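Local coordinates for protein glucose 1-dehydrogenase (Haloferax mediterranei, PDB 2B5W) that oxidises D-glucose and several other aldose sugars with NADP(+) or NAD(+) as electron acceptor, using a catalytic zinc ion, at residues H161-R166 against D195-E200. The protein carries 1 engineered substitution. Residues are numbered along the deposited sequence; the frame is centred on the assembly and turned at random.
Sequences HAYASR and DDKGYE. With K (potassium ion), chain E.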
ATOM      1  N   HIS A 161      -2.715  -3.679  -8.760  1.00 15.30           N
ATOM      2  CA  HIS A 161      -2.041  -2.727  -7.894  1.00 16.07           C
ATOM      3  C   HIS A 161      -1.744  -3.286  -6.503  1.00 16.51           C
ATOM      4  O   HIS A 161      -0.665  -3.093  -5.975  1.00 16.76           O
ATOM      5  CB  HIS A 161      -2.822  -1.422  -7.787  1.00 16.75           C
ATOM      6  CG  HIS A 161      -2.827  -0.633  -9.047  1.00 17.40           C
ATOM      7  ND1 HIS A 161      -2.160   0.573  -9.162  1.00 23.80           N
ATOM      8  CD2 HIS A 161      -3.436  -0.838 -10.237  1.00 17.27           C
ATOM      9  CE1 HIS A 161      -2.318   1.039 -10.393  1.00 28.27           C
ATOM     10  NE2 HIS A 161      -3.110   0.214 -11.059  1.00 18.25           N
ATOM     11  N   ALA A 162      -2.677  -4.024  -5.922  1.00 15.59           N
ATOM     12  CA  ALA A 162      -2.423  -4.680  -4.637  1.00 15.39           C
ATOM     13  C   ALA A 162      -1.286  -5.684  -4.730  1.00 14.02           C
ATOM     14  O   ALA A 162      -0.367  -5.683  -3.887  1.00 16.31           O
ATOM     15  CB  ALA A 162      -3.717  -5.338  -4.152  1.00 19.59           C
ATOM     16  N   TYR A 163      -1.249  -6.496  -5.773  1.00 16.63           N
ATOM     17  CA  TYR A 163      -0.195  -7.466  -5.956  1.00 17.85           C
ATOM     18  C   TYR A 163       1.127  -6.772  -6.262  1.00 17.72           C
ATOM     19  O   TYR A 163       2.203  -7.216  -5.808  1.00 18.37           O
ATOM     20  CB  TYR A 163      -0.554  -8.471  -7.040  1.00 16.50           C
ATOM     21  CG  TYR A 163      -1.755  -9.352  -6.745  1.00 14.96           C
ATOM     22  CD1 TYR A 163      -2.356  -9.379  -5.489  1.00 16.04           C
ATOM     23  CD2 TYR A 163      -2.269 -10.191  -7.733  1.00 17.34           C
ATOM     24  CE1 TYR A 163      -3.448 -10.207  -5.253  1.00 16.78           C
ATOM     25  CE2 TYR A 163      -3.335 -11.009  -7.495  1.00 18.39           C
ATOM     26  CZ  TYR A 163      -3.921 -11.016  -6.247  1.00 18.31           C
ATOM     27  OH  TYR A 163      -5.015 -11.863  -6.020  1.00 18.59           O
ATOM     28  N   ALA A 164       1.072  -5.640  -6.946  1.00 16.91           N
ATOM     29  CA  ALA A 164       2.301  -4.884  -7.197  1.00 17.57           C
ATOM     30  C   ALA A 164       2.954  -4.470  -5.885  1.00 16.99           C
ATOM     31  O   ALA A 164       4.204  -4.463  -5.768  1.00 18.23           O
ATOM     32  CB  ALA A 164       2.030  -3.655  -8.078  1.00 18.45           C
ATOM     33  N   SER A 165       2.143  -4.098  -4.894  1.00 16.43           N
ATOM     34  CA  SER A 165       2.679  -3.697  -3.600  1.00 14.54           C
ATOM     35  C   SER A 165       3.475  -4.770  -2.898  1.00 16.30           C
ATOM     36  O   SER A 165       4.230  -4.429  -1.974  1.00 16.89           O
ATOM     37  CB  SER A 165       1.593  -3.183  -2.648  1.00 18.17           C
ATOM     38  OG  SER A 165       0.891  -4.268  -2.037  1.00 18.18           O
ATOM     39  N   ARG A 166       3.258  -6.040  -3.252  1.00 17.12           N
ATOM     40  CA  ARG A 166       3.932  -7.187  -2.627  1.00 16.01           C
ATOM     41  C   ARG A 166       5.083  -7.708  -3.507  1.00 17.84           C
ATOM     42  O   ARG A 166       5.684  -8.725  -3.211  1.00 18.76           O
ATOM     43  CB  ARG A 166       2.912  -8.344  -2.415  1.00 15.01           C
ATOM     44  CG  ARG A 166       1.639  -8.017  -1.651  1.00 15.71           C
ATOM     45  CD  ARG A 166       1.861  -7.592  -0.187  1.00 17.14           C
ATOM     46  NE  ARG A 166       2.397  -6.227  -0.123  1.00 15.33           N
ATOM     47  CZ  ARG A 166       3.050  -5.749   0.925  1.00 16.30           C
ATOM     48  NH1 ARG A 166       3.584  -4.523   0.878  1.00 18.56           N
ATOM     49  NH2 ARG A 166       3.215  -6.493   2.015  1.00 17.24           N
ATOM     50  N   ASP A 195      -7.736 -17.409  -9.285  1.00 16.68           N
ATOM     51  CA  ASP A 195      -6.572 -16.554  -9.401  1.00 17.04           C
ATOM     52  C   ASP A 195      -5.302 -17.400  -9.465  1.00 18.82           C
ATOM     53  O   ASP A 195      -5.182 -18.404  -8.763  1.00 21.46           O
ATOM     54  CB  ASP A 195      -6.571 -15.569  -8.213  1.00 17.56           C
ATOM     55  CG  ASP A 195      -5.554 -14.432  -8.311  1.00 22.47           C
ATOM     56  OD1 ASP A 195      -4.354 -14.667  -8.524  1.00 20.16           O
ATOM     57  OD2 ASP A 195      -5.920 -13.252  -8.073  1.00 21.40           O
ATOM     58  N   ASP A 196      -4.374 -16.984 -10.331  1.00 21.47           N
ATOM     59  CA  ASP A 196      -3.072 -17.635 -10.468  1.00 22.54           C
ATOM     60  C   ASP A 196      -2.253 -17.674  -9.162  1.00 23.85           C
ATOM     61  O   ASP A 196      -1.337 -18.481  -9.056  1.00 25.16           O
ATOM     62  CB  ASP A 196      -2.223 -16.937 -11.560  1.00 24.94           C
ATOM     63  CG  ASP A 196      -2.782 -17.100 -12.990  1.00 31.92           C
ATOM     64  OD1 ASP A 196      -3.536 -18.052 -13.275  1.00 31.79           O
ATOM     65  OD2 ASP A 196      -2.474 -16.294 -13.902  1.00 42.16           O
ATOM     66  N   LYS A 197      -2.556 -16.819  -8.164  1.00 21.37           N
ATOM     67  CA  LYS A 197      -1.901 -16.895  -6.862  1.00 20.09           C
ATOM     68  C   LYS A 197      -2.159 -18.225  -6.128  1.00 20.59           C
ATOM     69  O   LYS A 197      -1.429 -18.568  -5.173  1.00 21.17           O
ATOM     70  CB  LYS A 197      -2.346 -15.759  -5.934  1.00 22.30           C
ATOM     71  CG  LYS A 197      -1.925 -14.350  -6.353  1.00 25.52           C
ATOM     72  CD  LYS A 197      -0.525 -14.035  -5.986  1.00 21.44           C
ATOM     73  CE  LYS A 197      -0.073 -12.687  -6.532  1.00 25.70           C
ATOM     74  NZ  LYS A 197       0.161 -12.729  -8.003  1.00 28.00           N
ATOM     75  N   GLY A 198      -3.228 -18.926  -6.478  1.00 20.38           N
ATOM     76  CA  GLY A 198      -3.499 -20.228  -5.882  1.00 20.72           C
ATOM     77  C   GLY A 198      -3.901 -20.179  -4.432  1.00 21.28           C
ATOM     78  O   GLY A 198      -3.328 -20.857  -3.557  1.00 21.47           O
ATOM     79  N   TYR A 199      -4.891 -19.368  -4.143  1.00 17.11           N
ATOM     80  CA  TYR A 199      -5.474 -19.316  -2.799  1.00 18.77           C
ATOM     81  C   TYR A 199      -6.141 -20.646  -2.464  1.00 23.69           C
ATOM     82  O   TYR A 199      -6.710 -21.305  -3.340  1.00 21.69           O
ATOM     83  CB  TYR A 199      -6.534 -18.258  -2.696  1.00 17.04           C
ATOM     84  CG  TYR A 199      -6.004 -16.879  -2.944  1.00 18.76           C
ATOM     85  CD1 TYR A 199      -5.312 -16.207  -1.939  1.00 17.22           C
ATOM     86  CD2 TYR A 199      -6.243 -16.215  -4.141  1.00 19.91           C
ATOM     87  CE1 TYR A 199      -4.810 -14.914  -2.144  1.00 17.29           C
ATOM     88  CE2 TYR A 199      -5.737 -14.909  -4.343  1.00 18.37           C
ATOM     89  CZ  TYR A 199      -5.028 -14.278  -3.331  1.00 17.26           C
ATOM     90  OH  TYR A 199      -4.517 -12.977  -3.491  1.00 19.18           O
ATOM     91  N   GLU A 200      -5.984 -21.035  -1.215  1.00 19.33           N
ATOM     92  CA  GLU A 200      -6.481 -22.314  -0.697  1.00 22.03           C
ATOM     93  C   GLU A 200      -7.754 -22.133   0.112  1.00 22.73           C
ATOM     94  O   GLU A 200      -8.632 -23.001   0.075  1.00 25.06           O
ATOM     95  CB  GLU A 200      -5.386 -22.960   0.170  1.00 23.36           C
ATOM     96  CG  GLU A 200      -4.100 -23.254  -0.604  1.00 32.76           C
ATOM     97  CD  GLU A 200      -3.000 -23.826   0.268  1.00 43.15           C
ATOM     98  OE1 GLU A 200      -3.251 -24.111   1.462  1.00 60.24           O
ATOM     99  OE2 GLU A 200      -1.879 -24.001  -0.254  1.00 46.92           O
TER
HETATM  100  K     K E 902      -0.641 -19.989  -3.013  1.00 23.42           K
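Tyr163, on helix 149-164, reaches into the loop 195-200, where three side chains meet its ring and hydroxyl. The hydroxyl links two of them. It donates to Asp195, with OH 2.6 Å from OD2, and accepts from Tyr199, whose OH lies 2.8 Å from Tyr163 OH. The resulting chain of bonds runs from Tyr199 through Tyr163 to the carboxylate.

Asp195 OD2 sits at the edge of the Tyr163 ring, in its plane. The ring and carboxylate planes are 62° apart, and the hydroxyl meets OD2 from above the carboxylate plane. Tyr163 OH in turn lies in the plane of the Tyr199 ring, at its edge. The two tyrosines approach from opposite directions and join through their hydroxyls without stacking.

Lys197 passes over one face of the Tyr163 ring. Its chain bends at chi2 and again at chi4 (-73°), which brings CE over the face, offset toward the rim. CE makes a CH-pi contact 3.7 Å from the Tyr163 ring centroid, and NZ comes 3.5 Å from Tyr163 CD2 near the rim. A phenylalanine here lacks the hydroxyl, and Asp195 OD2 would probably lose its donor and Tyr199 OH its acceptor across this contact.

The other carboxylate oxygen shapes the loop. Asp195 OD1 accepts from Lys197 N at 2.8 Å, with an N-H...O angle of 172°, forming an Asx turn. A type I beta turn spans Asp195 to Gly198. The carbonyl oxygens of Lys197 and Gly198 bind a potassium ion, together with Asp172 and Pro173. The contact thus ties helix 149-164 to the connection between helix 183-194 and strand 201-206, part of a beta-alpha-beta crossover in the Rossmann-type nucleotide-binding domain.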